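ABC transporter, substrate-binding protein (Clostridium perfringens, PDB 4EDP) probably captures a solute outside the cell membrane and delivers it to an ABC transporter for uptake, as periplasmic-type binding proteins do. Local coordinates at residues N154-L159 against A185-G190; T174-P179 against Y261-T266; K294-L299 against V308-E313. One frame throughout, in Å; residues are numbered along the deposited sequence. Where two conformers were deposited one is given.

Contact 1: residues N154-L159 against A185-G190; sequences NSWEDL and AAEKAG
Glu157 and Lys188 supply the apolar part of this contact, which is methylene against methylene: the two chains run past each other in opposite directions, and Glu157 CG lies 3.6 Å from Lys188 CD. Lys188 reaches this position with CG anti to the backbone N (chi1 176°) and a bend at chi2, while its ammonium continues to a salt bridge with Glu204 and a cation-pi contact with Trp160. The polar part is carried by water. Glu157 OE2 accepts a hydrogen bond of 2.6 Å from each of two waters; one also donates to Glu187 OE1, the other to Glu187 O. The two carboxylate planes stand 89° apart. Glu157 OE2 is 4.7 Å from Glu187 OE1, with the first water bridging them, and the salt bridge from Lys328 to Glu187 probably eases this meeting of like charges. Against the indole the touch is slight, Trp156 CD1 coming 4.0 Å from Glu187 OE2, whose polar partner is Tyr261. The contact thus joins the C-terminal end of helix 178-189, closed by a Schellman motif at Gly190, to the loop ahead of strand 168-171, with Trp156 packed on strands 135-145 and 233-237 and helix 199-208 lying against the alanines of the helix.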
ATOM      1  N   ASN A 154      14.843  -9.936  14.560  0.50 15.02           N
ATOM      2  CA  ASN A 154      14.122 -10.959  13.802  0.50 14.40           C
ATOM      3  C   ASN A 154      12.623 -10.714  13.711  0.50 14.41           C
ATOM      4  O   ASN A 154      11.999 -10.883  12.663  0.50 14.95           O
ATOM      5  CB  ASN A 154      14.350 -12.322  14.467  0.50 15.68           C
ATOM      6  CG  ASN A 154      15.782 -12.793  14.347  0.50 14.74           C
ATOM      7  OD1 ASN A 154      16.306 -12.909  13.241  0.50 17.63           O
ATOM      8  ND2 ASN A 154      16.408 -13.102  15.475  0.50 14.54           N
ATOM      9  N   SER A 155      12.058 -10.250  14.810  1.00 14.80           N
ATOM     10  CA  SER A 155      10.606 -10.072  14.932  1.00 14.35           C
ATOM     11  C   SER A 155      10.282  -8.585  15.072  1.00 13.38           C
ATOM     12  O   SER A 155      11.173  -7.770  15.320  1.00 13.75           O
ATOM     13  CB  SER A 155      10.139 -10.776  16.197  1.00 15.49           C
ATOM     14  OG  SER A 155      10.688 -10.122  17.327  1.00 14.52           O
ATOM     15  N   TRP A 156       9.009  -8.220  14.936  1.00 11.74           N
ATOM     16  CA  TRP A 156       8.626  -6.832  15.125  1.00 11.16           C
ATOM     17  C   TRP A 156       8.916  -6.395  16.567  1.00 12.43           C
ATOM     18  O   TRP A 156       9.354  -5.263  16.810  1.00 11.64           O
ATOM     19  CB  TRP A 156       7.128  -6.622  14.866  1.00 10.89           C
ATOM     20  CG  TRP A 156       6.672  -6.817  13.440  1.00 11.09           C
ATOM     21  CD1 TRP A 156       5.776  -7.761  12.985  1.00 12.26           C
ATOM     22  CD2 TRP A 156       7.064  -6.062  12.286  1.00 10.43           C
ATOM     23  NE1 TRP A 156       5.602  -7.634  11.632  1.00 13.11           N
ATOM     24  CE2 TRP A 156       6.370  -6.598  11.178  1.00 10.24           C
ATOM     25  CE3 TRP A 156       7.937  -4.988  12.072  1.00 12.03           C
ATOM     26  CZ2 TRP A 156       6.543  -6.115   9.889  1.00 14.92           C
ATOM     27  CZ3 TRP A 156       8.097  -4.513  10.794  1.00 11.48           C
ATOM     28  CH2 TRP A 156       7.418  -5.068   9.720  1.00 12.35           C
ATOM     29  N   GLU A 157       8.673  -7.301  17.513  1.00 11.96           N
ATOM     30  CA  GLU A 157       8.877  -6.998  18.925  1.00 13.17           C
ATOM     31  C   GLU A 157      10.330  -6.657  19.273  1.00 13.01           C
ATOM     32  O   GLU A 157      10.573  -5.934  20.241  1.00 11.61           O
ATOM     33  CB  GLU A 157       8.360  -8.130  19.808  1.00 14.48           C
ATOM     34  CG  GLU A 157       6.827  -8.350  19.701  1.00 17.58           C
ATOM     35  CD  GLU A 157       6.317  -9.101  18.466  1.00 23.51           C
ATOM     36  OE1 GLU A 157       7.113  -9.604  17.618  1.00 19.38           O
ATOM     37  OE2 GLU A 157       5.061  -9.225  18.379  1.00 23.21           O
ATOM     38  N   ASP A 158      11.273  -7.179  18.492  1.00 12.31           N
ATOM     39  CA  ASP A 158      12.703  -6.899  18.701  1.00 13.74           C
ATOM     40  C   ASP A 158      13.029  -5.408  18.532  1.00 13.34           C
ATOM     41  O   ASP A 158      14.062  -4.945  19.018  1.00 14.09           O
ATOM     42  CB  ASP A 158      13.611  -7.742  17.780  1.00 11.05           C
ATOM     43  CG  ASP A 158      13.685  -9.207  18.170  1.00 16.26           C
ATOM     44  OD1 ASP A 158      13.436  -9.569  19.347  1.00 16.42           O
ATOM     45  OD2 ASP A 158      14.045 -10.004  17.281  1.00 16.58           O
ATOM     46  N   LEU A 159      12.164  -4.650  17.858  1.00 12.36           N
ATOM     47  CA  LEU A 159      12.398  -3.204  17.688  1.00 12.02           C
ATOM     48  C   LEU A 159      12.388  -2.466  19.037  1.00 11.94           C
ATOM     49  O   LEU A 159      12.929  -1.371  19.146  1.00 12.46           O
ATOM     50  CB  LEU A 159      11.347  -2.591  16.746  1.00 12.33           C
ATOM     51  CG  LEU A 159      11.425  -3.058  15.280  1.00 12.47           C
ATOM     52  CD1 LEU A 159      10.201  -2.543  14.500  1.00 13.33           C
ATOM     53  CD2 LEU A 159      12.732  -2.619  14.610  1.00 17.36           C
ATOM     54  N   ALA A 185       2.391  -2.408  16.972  1.00  9.79           N
ATOM     55  CA  ALA A 185       2.416  -2.105  18.406  1.00 10.27           C
ATOM     56  C   ALA A 185       1.290  -2.842  19.120  1.00 12.47           C
ATOM     57  O   ALA A 185       1.480  -3.331  20.248  1.00 12.60           O
ATOM     58  CB  ALA A 185       2.312  -0.587  18.620  1.00 10.92           C
ATOM     59  N   ALA A 186       0.128  -2.945  18.467  1.00 11.98           N
ATOM     60  CA  ALA A 186      -1.001  -3.701  19.021  1.00 12.81           C
ATOM     61  C   ALA A 186      -0.620  -5.179  19.212  1.00 14.10           C
ATOM     62  O   ALA A 186      -1.033  -5.798  20.199  1.00 14.14           O
ATOM     63  CB  ALA A 186      -2.238  -3.605  18.131  1.00 12.50           C
ATOM     64  N   GLU A 187       0.118  -5.754  18.261  1.00 15.24           N
ATOM     65  CA  GLU A 187       0.553  -7.154  18.397  1.00 17.33           C
ATOM     66  C   GLU A 187       1.425  -7.318  19.636  1.00 17.60           C
ATOM     67  O   GLU A 187       1.256  -8.271  20.382  1.00 18.29           O
ATOM     68  CB  GLU A 187       1.368  -7.650  17.197  1.00 19.97           C
ATOM     69  CG  GLU A 187       0.692  -7.622  15.856  1.00 21.57           C
ATOM     70  CD  GLU A 187       1.496  -8.430  14.814  1.00 26.64           C
ATOM     71  OE1 GLU A 187       1.754  -9.631  15.076  1.00 28.07           O
ATOM     72  OE2 GLU A 187       1.866  -7.866  13.756  1.00 20.56           O
ATOM     73  N   LYS A 188       2.356  -6.391  19.821  1.00 17.27           N
ATOM     74  CA  LYS A 188       3.268  -6.351  20.969  1.00 18.54           C
ATOM     75  C   LYS A 188       2.443  -6.293  22.260  1.00 18.22           C
ATOM     76  O   LYS A 188       2.700  -7.032  23.214  1.00 16.89           O
ATOM     77  CB  LYS A 188       4.156  -5.114  20.833  1.00 19.82           C
ATOM     78  CG  LYS A 188       5.162  -4.771  21.978  1.00 22.75           C
ATOM     79  CD  LYS A 188       6.361  -5.675  22.018  1.00 26.19           C
ATOM     80  CE  LYS A 188       7.412  -5.155  22.992  1.00 25.98           C
ATOM     81  NZ  LYS A 188       6.858  -4.873  24.325  1.00 26.16           N
ATOM     82  N   ALA A 189       1.419  -5.444  22.279  1.00 15.96           N
ATOM     83  CA  ALA A 189       0.542  -5.328  23.463  1.00 16.80           C
ATOM     84  C   ALA A 189      -0.348  -6.561  23.684  1.00 17.16           C
ATOM     85  O   ALA A 189      -0.789  -6.847  24.810  1.00 17.76           O
ATOM     86  CB  ALA A 189      -0.345  -4.081  23.314  1.00 17.25           C
ATOM     87  N   GLY A 190      -0.627  -7.292  22.611  1.00 15.68           N
ATOM     88  CA  GLY A 190      -1.500  -8.434  22.690  1.00 16.77           C
ATOM     89  C   GLY A 190      -2.975  -8.049  22.761  1.00 15.97           C
ATOM     90  O   GLY A 190      -3.792  -8.837  23.198  1.00 17.33           O
TER
HETATM   91  O   HOH W   1       4.075 -10.848  16.577  1.00 28.87           O
HETATM   92  O   HOH W   2       3.668 -10.410  20.158  1.00 32.53           O

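Contact 2: residues T174-P179 against Y261-T266; sequences TTTNGP and YLNFNT
Thr176 sets its methyl group over the side-chain amide of Asn263, and this is the close part of the contact. Thr176 CG2 lies 3.5 Å from Asn263 CG and almost as near to both the oxygen and the nitrogen of the amide, so the methyl is roughly centred on the flat group. In Thr176, CG2 stands anti to the backbone N, while OG1 lies beside that N. Asn263 CB projects toward the turn, and chi1 of 64° places CG between the backbone N and the carbonyl carbon, with the amide under the methyl. Asn263 OD1 is hydrogen-bonded to Asn139 on the adjoining strand 135-145, a bond that helps fix which way round the amide sits.

The other half is looser and is mediated by water. The side chain of Asn177 curves in so that OD1 lies 3.3 Å from Asn263 ND2, with the two amide planes 59° apart. A single water donates to Asn177 OD1 at 2.6 Å, accepts from Asn263 ND2 at 3.0 Å and makes a weak bond to Tyr261 O. Asn263 is buried and Thr176 exposed, so the turn forms the solvent side.

The type I turn from Thr175 to Gly178 leads directly into helix 178-189, with Asn177 at the N-cap position but making no capping bond through its side chain. Strand 262-269 pairs with both 89-93 and 135-145. The contact lies near the centre of the chain, probably between the two lobes of a periplasmic-binding-protein-like fold, where relatives hold their solute. Its chemistry is neutral and mostly polar: the methyl gives close van der Waals packing, while the water and Asn139 hold the direction of the Asn263 amide.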
ATOM      1  N   THR A 174       0.859   9.590   9.224  1.00 17.05           N
ATOM      2  CA  THR A 174       0.241  10.124   8.004  1.00 19.34           C
ATOM      3  C   THR A 174       0.691   9.469   6.690  1.00 19.17           C
ATOM      4  O   THR A 174       0.209   9.836   5.622  1.00 20.68           O
ATOM      5  CB  THR A 174       0.504  11.659   7.884  1.00 20.63           C
ATOM      6  OG1 THR A 174       1.914  11.907   7.814  1.00 24.20           O
ATOM      7  CG2 THR A 174      -0.076  12.394   9.078  1.00 23.22           C
ATOM      8  N   THR A 175       1.594   8.499   6.774  1.00 17.49           N
ATOM      9  CA  THR A 175       2.136   7.816   5.598  1.00 16.52           C
ATOM     10  C   THR A 175       1.383   6.523   5.365  1.00 15.65           C
ATOM     11  O   THR A 175       0.616   6.070   6.220  1.00 13.94           O
ATOM     12  CB  THR A 175       3.620   7.437   5.788  1.00 16.77           C
ATOM     13  OG1 THR A 175       3.727   6.435   6.807  1.00 17.07           O
ATOM     14  CG2 THR A 175       4.472   8.676   6.154  1.00 18.72           C
ATOM     15  N   THR A 176       1.617   5.917   4.214  1.00 13.38           N
ATOM     16  CA  THR A 176       0.947   4.662   3.869  1.00 13.31           C
ATOM     17  C   THR A 176       0.996   3.612   4.953  1.00 13.16           C
ATOM     18  O   THR A 176      -0.013   2.963   5.244  1.00 12.79           O
ATOM     19  CB  THR A 176       1.574   4.068   2.610  1.00 14.52           C
ATOM     20  OG1 THR A 176       1.466   5.031   1.565  1.00 16.74           O
ATOM     21  CG2 THR A 176       0.869   2.758   2.209  1.00 14.90           C
ATOM     22  N   ASN A 177       2.156   3.476   5.578  1.00 12.70           N
ATOM     23  CA  ASN A 177       2.379   2.455   6.600  1.00 12.62           C
ATOM     24  C   ASN A 177       2.224   2.863   8.038  1.00 13.32           C
ATOM     25  O   ASN A 177       2.568   2.107   8.946  1.00 13.62           O
ATOM     26  CB  ASN A 177       3.721   1.792   6.311  1.00 13.34           C
ATOM     27  CG  ASN A 177       3.676   1.042   5.005  1.00 14.57           C
ATOM     28  OD1 ASN A 177       2.854   0.146   4.846  1.00 18.55           O
ATOM     29  ND2 ASN A 177       4.489   1.446   4.041  1.00 16.99           N
ATOM     30  N   GLY A 178       1.628   4.034   8.260  1.00 13.27           N
ATOM     31  CA  GLY A 178       1.365   4.494   9.626  1.00 13.55           C
ATOM     32  C   GLY A 178       0.428   3.555  10.371  1.00 12.98           C
ATOM     33  O   GLY A 178       0.720   3.142  11.491  1.00 13.43           O
ATOM     34  N   PRO A 179      -0.711   3.204   9.757  1.00 13.78           N
ATOM     35  CA  PRO A 179      -1.635   2.273  10.411  1.00 13.60           C
ATOM     36  C   PRO A 179      -0.977   0.943  10.748  1.00 13.30           C
ATOM     37  O   PRO A 179      -1.200   0.398  11.826  1.00 12.63           O
ATOM     38  CB  PRO A 179      -2.749   2.113   9.377  1.00 14.46           C
ATOM     39  CG  PRO A 179      -2.796   3.462   8.720  1.00 16.38           C
ATOM     40  CD  PRO A 179      -1.355   3.900   8.624  1.00 14.66           C
ATOM     41  N   TYR A 261       2.897  -6.748   6.787  1.00 10.44           N
ATOM     42  CA  TYR A 261       1.636  -6.057   6.549  1.00 11.23           C
ATOM     43  C   TYR A 261       1.614  -5.576   5.108  1.00 11.91           C
ATOM     44  O   TYR A 261       2.603  -5.041   4.599  1.00 11.68           O
ATOM     45  CB  TYR A 261       1.464  -4.847   7.480  1.00 11.40           C
ATOM     46  CG  TYR A 261       1.114  -5.240   8.890  1.00 11.54           C
ATOM     47  CD1 TYR A 261       2.086  -5.697   9.765  1.00 10.58           C
ATOM     48  CD2 TYR A 261      -0.194  -5.142   9.349  1.00 14.45           C
ATOM     49  CE1 TYR A 261       1.762  -6.074  11.059  1.00 14.37           C
ATOM     50  CE2 TYR A 261      -0.530  -5.514  10.647  1.00 13.60           C
ATOM     51  CZ  TYR A 261       0.448  -5.969  11.491  1.00 13.90           C
ATOM     52  OH  TYR A 261       0.146  -6.341  12.772  1.00 17.25           O
ATOM     53  N   LEU A 262       0.493  -5.817   4.435  1.00 12.37           N
ATOM     54  CA  LEU A 262       0.328  -5.381   3.070  1.00 12.39           C
ATOM     55  C   LEU A 262      -0.511  -4.124   2.986  1.00 13.08           C
ATOM     56  O   LEU A 262      -1.278  -3.807   3.906  1.00 12.61           O
ATOM     57  CB  LEU A 262      -0.434  -6.441   2.263  1.00 12.45           C
ATOM     58  CG  LEU A 262       0.105  -7.865   2.287  1.00 14.75           C
ATOM     59  CD1 LEU A 262      -0.787  -8.793   1.439  1.00 15.10           C
ATOM     60  CD2 LEU A 262       1.551  -7.882   1.839  1.00 16.90           C
ATOM     61  N   ASN A 263      -0.327  -3.392   1.895  1.00 11.49           N
ATOM     62  CA  ASN A 263      -1.212  -2.276   1.554  1.00 12.93           C
ATOM     63  C   ASN A 263      -1.529  -2.467   0.060  1.00 12.61           C
ATOM     64  O   ASN A 263      -0.747  -3.090  -0.668  1.00 13.02           O
ATOM     65  CB  ASN A 263      -0.675  -0.896   1.904  1.00 13.58           C
ATOM     66  CG  ASN A 263       0.564  -0.531   1.156  1.00 15.22           C
ATOM     67  OD1 ASN A 263       0.505  -0.037   0.020  1.00 13.41           O
ATOM     68  ND2 ASN A 263       1.709  -0.689   1.817  1.00 12.23           N
ATOM     69  N   PHE A 264      -2.691  -1.983  -0.358  1.00 13.47           N
ATOM     70  CA  PHE A 264      -3.158  -2.138  -1.738  1.00 12.13           C
ATOM     71  C   PHE A 264      -3.545  -0.819  -2.384  1.00 12.40           C
ATOM     72  O   PHE A 264      -3.879   0.139  -1.689  1.00 12.35           O
ATOM     73  CB  PHE A 264      -4.463  -2.969  -1.738  1.00 12.49           C
ATOM     74  CG  PHE A 264      -4.349  -4.329  -1.063  1.00 11.51           C
ATOM     75  CD1 PHE A 264      -3.651  -5.356  -1.660  1.00  9.98           C
ATOM     76  CD2 PHE A 264      -4.962  -4.572   0.143  1.00 14.66           C
ATOM     77  CE1 PHE A 264      -3.531  -6.602  -1.055  1.00  9.94           C
ATOM     78  CE2 PHE A 264      -4.847  -5.821   0.747  1.00 13.54           C
ATOM     79  CZ  PHE A 264      -4.119  -6.825   0.153  1.00 11.38           C
ATOM     80  N   ASN A 265      -3.520  -0.793  -3.718  1.00 12.08           N
ATOM     81  CA  ASN A 265      -4.092   0.294  -4.489  1.00 12.43           C
ATOM     82  C   ASN A 265      -5.248  -0.415  -5.192  1.00 12.01           C
ATOM     83  O   ASN A 265      -5.113  -1.565  -5.613  1.00 12.98           O
ATOM     84  CB  ASN A 265      -3.129   0.917  -5.497  1.00 12.31           C
ATOM     85  CG  ASN A 265      -1.972   1.630  -4.821  1.00 17.23           C
ATOM     86  OD1 ASN A 265      -2.078   2.055  -3.664  1.00 16.00           O
ATOM     87  ND2 ASN A 265      -0.883   1.792  -5.545  1.00 19.33           N
ATOM     88  N   THR A 266      -6.379   0.263  -5.332  1.00 12.79           N
ATOM     89  CA  THR A 266      -7.554  -0.339  -5.920  1.00 13.79           C
ATOM     90  C   THR A 266      -8.130   0.485  -7.058  1.00 14.55           C
ATOM     91  O   THR A 266      -7.772   1.643  -7.234  1.00 13.45           O
ATOM     92  CB  THR A 266      -8.675  -0.467  -4.853  1.00 13.58           C
ATOM     93  OG1 THR A 266      -9.153   0.830  -4.479  1.00 13.07           O
ATOM     94  CG2 THR A 266      -8.193  -1.230  -3.609  1.00 12.19           C
TER
HETATM   95  O   HOH W   3       1.933  -2.237   4.430  1.00 17.49           O

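Contact 3: residues K294-L299 against V308-E313; sequences KTAKAL and VKLSEE
The backbones stay well apart where helix 289-299 faces the irregular segment 308-313, the nearest pair of CA atoms being those of Ala296 and Leu310 at 8.2 Å, and side chains bridge the gap. Leu310 does most of the bridging. Its CB points toward the helix and, with chi1 -63° and chi2 171°, both methyls reach it: Leu310 CD1 comes 3.6 Å from Ala296 CB, and CD2 lies 4.0 Å from the same methyl. The arrangement is a small apolar packing of helix against returning chain, in the outer part of a solute-binding protein of the PBP clan, where the chain doubles back after the helix and passes over it before helix 322-325. Lys297 flanks the leucine with its aliphatic part. Extended beyond CG, it crosses Leu310 at a slant, with Lys297 CE 3.8 Å from Leu310 CD2 and CG somewhat farther from the same methyl. Its ammonium continues to a long, weak ion pair with Glu314. Ala296 is buried and also touches Leu318, while Pro303 and Thr315 pack on Leu310 from earlier and later in the same connecting loop. At the start of the returning segment, Lys309 N donates to Glu293 OE2, a side chain of the same helix 289-299.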
ATOM      1  N   LYS A 294       2.894  -7.518 -17.330  1.00 21.76           N
ATOM      2  CA  LYS A 294       3.453  -6.325 -17.976  1.00 23.22           C
ATOM      3  C   LYS A 294       3.726  -5.198 -16.989  1.00 22.75           C
ATOM      4  O   LYS A 294       4.781  -4.573 -17.056  1.00 24.59           O
ATOM      5  CB  LYS A 294       2.533  -5.822 -19.099  1.00 24.33           C
ATOM      6  CG  LYS A 294       2.457  -6.772 -20.290  1.00 28.54           C
ATOM      7  CD  LYS A 294       1.437  -6.343 -21.341  1.00 33.46           C
ATOM      8  CE  LYS A 294       1.782  -5.024 -22.015  1.00 36.82           C
ATOM      9  NZ  LYS A 294       0.743  -4.656 -23.035  1.00 36.84           N
ATOM     10  N   THR A 295       2.792  -4.933 -16.079  1.00 20.42           N
ATOM     11  CA  THR A 295       2.973  -3.840 -15.108  1.00 20.31           C
ATOM     12  C   THR A 295       4.020  -4.157 -14.031  1.00 20.44           C
ATOM     13  O   THR A 295       4.673  -3.247 -13.508  1.00 20.69           O
ATOM     14  CB  THR A 295       1.638  -3.397 -14.472  1.00 19.58           C
ATOM     15  OG1 THR A 295       0.981  -4.524 -13.890  1.00 16.36           O
ATOM     16  CG2 THR A 295       0.730  -2.798 -15.540  1.00 19.27           C
ATOM     17  N   ALA A 296       4.188  -5.441 -13.717  1.00 20.65           N
ATOM     18  CA  ALA A 296       5.203  -5.870 -12.751  1.00 20.35           C
ATOM     19  C   ALA A 296       6.580  -5.519 -13.330  1.00 21.45           C
ATOM     20  O   ALA A 296       7.448  -4.960 -12.659  1.00 22.13           O
ATOM     21  CB  ALA A 296       5.103  -7.361 -12.537  1.00 19.29           C
ATOM     22  N   LYS A 297       6.747  -5.835 -14.605  1.00 22.73           N
ATOM     23  CA  LYS A 297       8.006  -5.597 -15.314  1.00 24.62           C
ATOM     24  C   LYS A 297       8.258  -4.140 -15.678  1.00 25.34           C
ATOM     25  O   LYS A 297       9.376  -3.633 -15.508  1.00 25.85           O
ATOM     26  CB  LYS A 297       8.023  -6.427 -16.599  1.00 26.27           C
ATOM     27  CG  LYS A 297       7.884  -7.925 -16.375  1.00 28.74           C
ATOM     28  CD  LYS A 297       7.768  -8.675 -17.686  1.00 31.70           C
ATOM     29  CE  LYS A 297       7.426 -10.130 -17.443  1.00 33.50           C
ATOM     30  NZ  LYS A 297       7.252 -10.867 -18.714  1.00 34.07           N
ATOM     31  N   ALA A 298       7.239  -3.461 -16.195  1.00 25.27           N
ATOM     32  CA  ALA A 298       7.416  -2.086 -16.657  1.00 26.84           C
ATOM     33  C   ALA A 298       7.228  -1.005 -15.609  1.00 26.36           C
ATOM     34  O   ALA A 298       7.887   0.035 -15.676  1.00 26.29           O
ATOM     35  CB  ALA A 298       6.484  -1.813 -17.845  1.00 27.89           C
ATOM     36  N   LEU A 299       6.339  -1.242 -14.649  1.00 24.75           N
ATOM     37  CA  LEU A 299       6.027  -0.236 -13.639  1.00 24.88           C
ATOM     38  C   LEU A 299       6.336  -0.641 -12.199  1.00 23.18           C
ATOM     39  O   LEU A 299       5.980   0.073 -11.266  1.00 22.57           O
ATOM     40  CB  LEU A 299       4.533   0.122 -13.737  1.00 24.49           C
ATOM     41  CG  LEU A 299       4.030   0.700 -15.059  1.00 28.99           C
ATOM     42  CD1 LEU A 299       2.502   0.798 -15.063  1.00 29.95           C
ATOM     43  CD2 LEU A 299       4.682   2.062 -15.301  1.00 32.18           C
ATOM     44  N   VAL A 308       0.579 -15.175 -12.386  0.50 31.01           N
ATOM     45  CA  VAL A 308       1.662 -14.474 -13.094  0.50 31.65           C
ATOM     46  C   VAL A 308       3.032 -15.168 -13.048  0.50 33.43           C
ATOM     47  O   VAL A 308       3.469 -15.605 -11.988  0.50 33.62           O
ATOM     48  CB  VAL A 308       1.797 -13.040 -12.528  0.50 30.64           C
ATOM     49  CG1 VAL A 308       3.080 -12.377 -12.995  0.50 30.51           C
ATOM     50  CG2 VAL A 308       0.576 -12.211 -12.910  0.50 27.84           C
ATOM     51  N   LYS A 309       3.725 -15.212 -14.191  1.00 35.11           N
ATOM     52  CA  LYS A 309       5.032 -15.854 -14.285  1.00 37.05           C
ATOM     53  C   LYS A 309       6.076 -14.731 -14.326  1.00 36.52           C
ATOM     54  O   LYS A 309       6.094 -13.965 -15.293  1.00 37.50           O
ATOM     55  CB  LYS A 309       5.116 -16.674 -15.573  1.00 39.46           C
ATOM     56  CG  LYS A 309       6.499 -17.246 -15.873  1.00 42.62           C
ATOM     57  CD  LYS A 309       6.563 -17.818 -17.277  1.00 47.35           C
ATOM     58  CE  LYS A 309       7.974 -18.288 -17.603  1.00 50.07           C
ATOM     59  NZ  LYS A 309       8.096 -18.717 -19.026  1.00 54.22           N
ATOM     60  N   LEU A 310       6.904 -14.612 -13.285  1.00 35.67           N
ATOM     61  CA  LEU A 310       7.960 -13.578 -13.216  1.00 36.13           C
ATOM     62  C   LEU A 310       9.320 -14.142 -12.764  1.00 37.40           C
ATOM     63  O   LEU A 310       9.381 -14.971 -11.856  1.00 38.47           O
ATOM     64  CB  LEU A 310       7.562 -12.460 -12.249  1.00 34.21           C
ATOM     65  CG  LEU A 310       6.323 -11.623 -12.582  1.00 32.86           C
ATOM     66  CD1 LEU A 310       5.944 -10.712 -11.400  1.00 29.99           C
ATOM     67  CD2 LEU A 310       6.527 -10.809 -13.847  1.00 32.73           C
ATOM     68  N   SER A 311      10.410 -13.660 -13.367  1.00 38.45           N
ATOM     69  CA  SER A 311      11.762 -14.124 -13.015  1.00 38.54           C
ATOM     70  C   SER A 311      12.273 -13.482 -11.727  1.00 37.88           C
ATOM     71  O   SER A 311      11.658 -12.558 -11.189  1.00 36.03           O
ATOM     72  CB  SER A 311      12.739 -13.787 -14.136  1.00 40.48           C
ATOM     73  OG  SER A 311      12.905 -12.387 -14.224  1.00 38.64           O
ATOM     74  N   GLU A 312      13.422 -13.954 -11.250  1.00 38.94           N
ATOM     75  CA  GLU A 312      14.008 -13.428 -10.024  1.00 38.89           C
ATOM     76  C   GLU A 312      14.414 -11.955 -10.198  1.00 38.02           C
ATOM     77  O   GLU A 312      14.210 -11.144  -9.299  1.00 36.32           O
ATOM     78  CB  GLU A 312      15.196 -14.295  -9.554  1.00 41.68           C
ATOM     79  CG  GLU A 312      15.796 -13.822  -8.223  1.00 44.78           C
ATOM     80  CD  GLU A 312      16.856 -14.758  -7.631  1.00 51.74           C
ATOM     81  OE1 GLU A 312      17.310 -15.707  -8.325  1.00 54.46           O
ATOM     82  OE2 GLU A 312      17.238 -14.524  -6.453  1.00 53.59           O
ATOM     83  N   GLU A 313      14.989 -11.610 -11.347  0.50 39.15           N
ATOM     84  CA  GLU A 313      15.375 -10.220 -11.584  0.50 39.50           C
ATOM     85  C   GLU A 313      14.135  -9.321 -11.677  0.50 37.84           C
ATOM     86  O   GLU A 313      14.143  -8.186 -11.201  0.50 37.08           O
ATOM     87  CB  GLU A 313      16.284 -10.074 -12.815  0.50 42.13           C
ATOM     88  CG  GLU A 313      15.852 -10.839 -14.060  0.50 44.18           C
ATOM     89  CD  GLU A 313      16.034 -12.343 -13.916  0.50 46.19           C
ATOM     90  OE1 GLU A 313      15.956 -13.059 -14.942  0.50 48.66           O
ATOM     91  OE2 GLU A 313      16.275 -12.809 -12.783  0.50 46.31           O
TER

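Contacts 1 and 2 share helix 178-189, contact 2 at its beginning and contact 1 at its end, with centres 18 Å apart. A direct link joins them: Glu187 OE2 and Tyr261 OH are 2.5 Å apart, probably a hydrogen bond, and the tyrosine ring packs beside the indole of Trp156, whose NE1 bonds to Gly259 O. Their segments alternate, so the two contacts cross along the chain. Contact 3 is separate and local, closing over eight intervening residues; its nearest atoms are about 9 Å from contact 2 and about 20 Å from contact 1. Contact 2, central in the chain, probably lies nearest the cleft where PBP-clan relatives bind solute, an inference from the fold alone; the other two lie farther out.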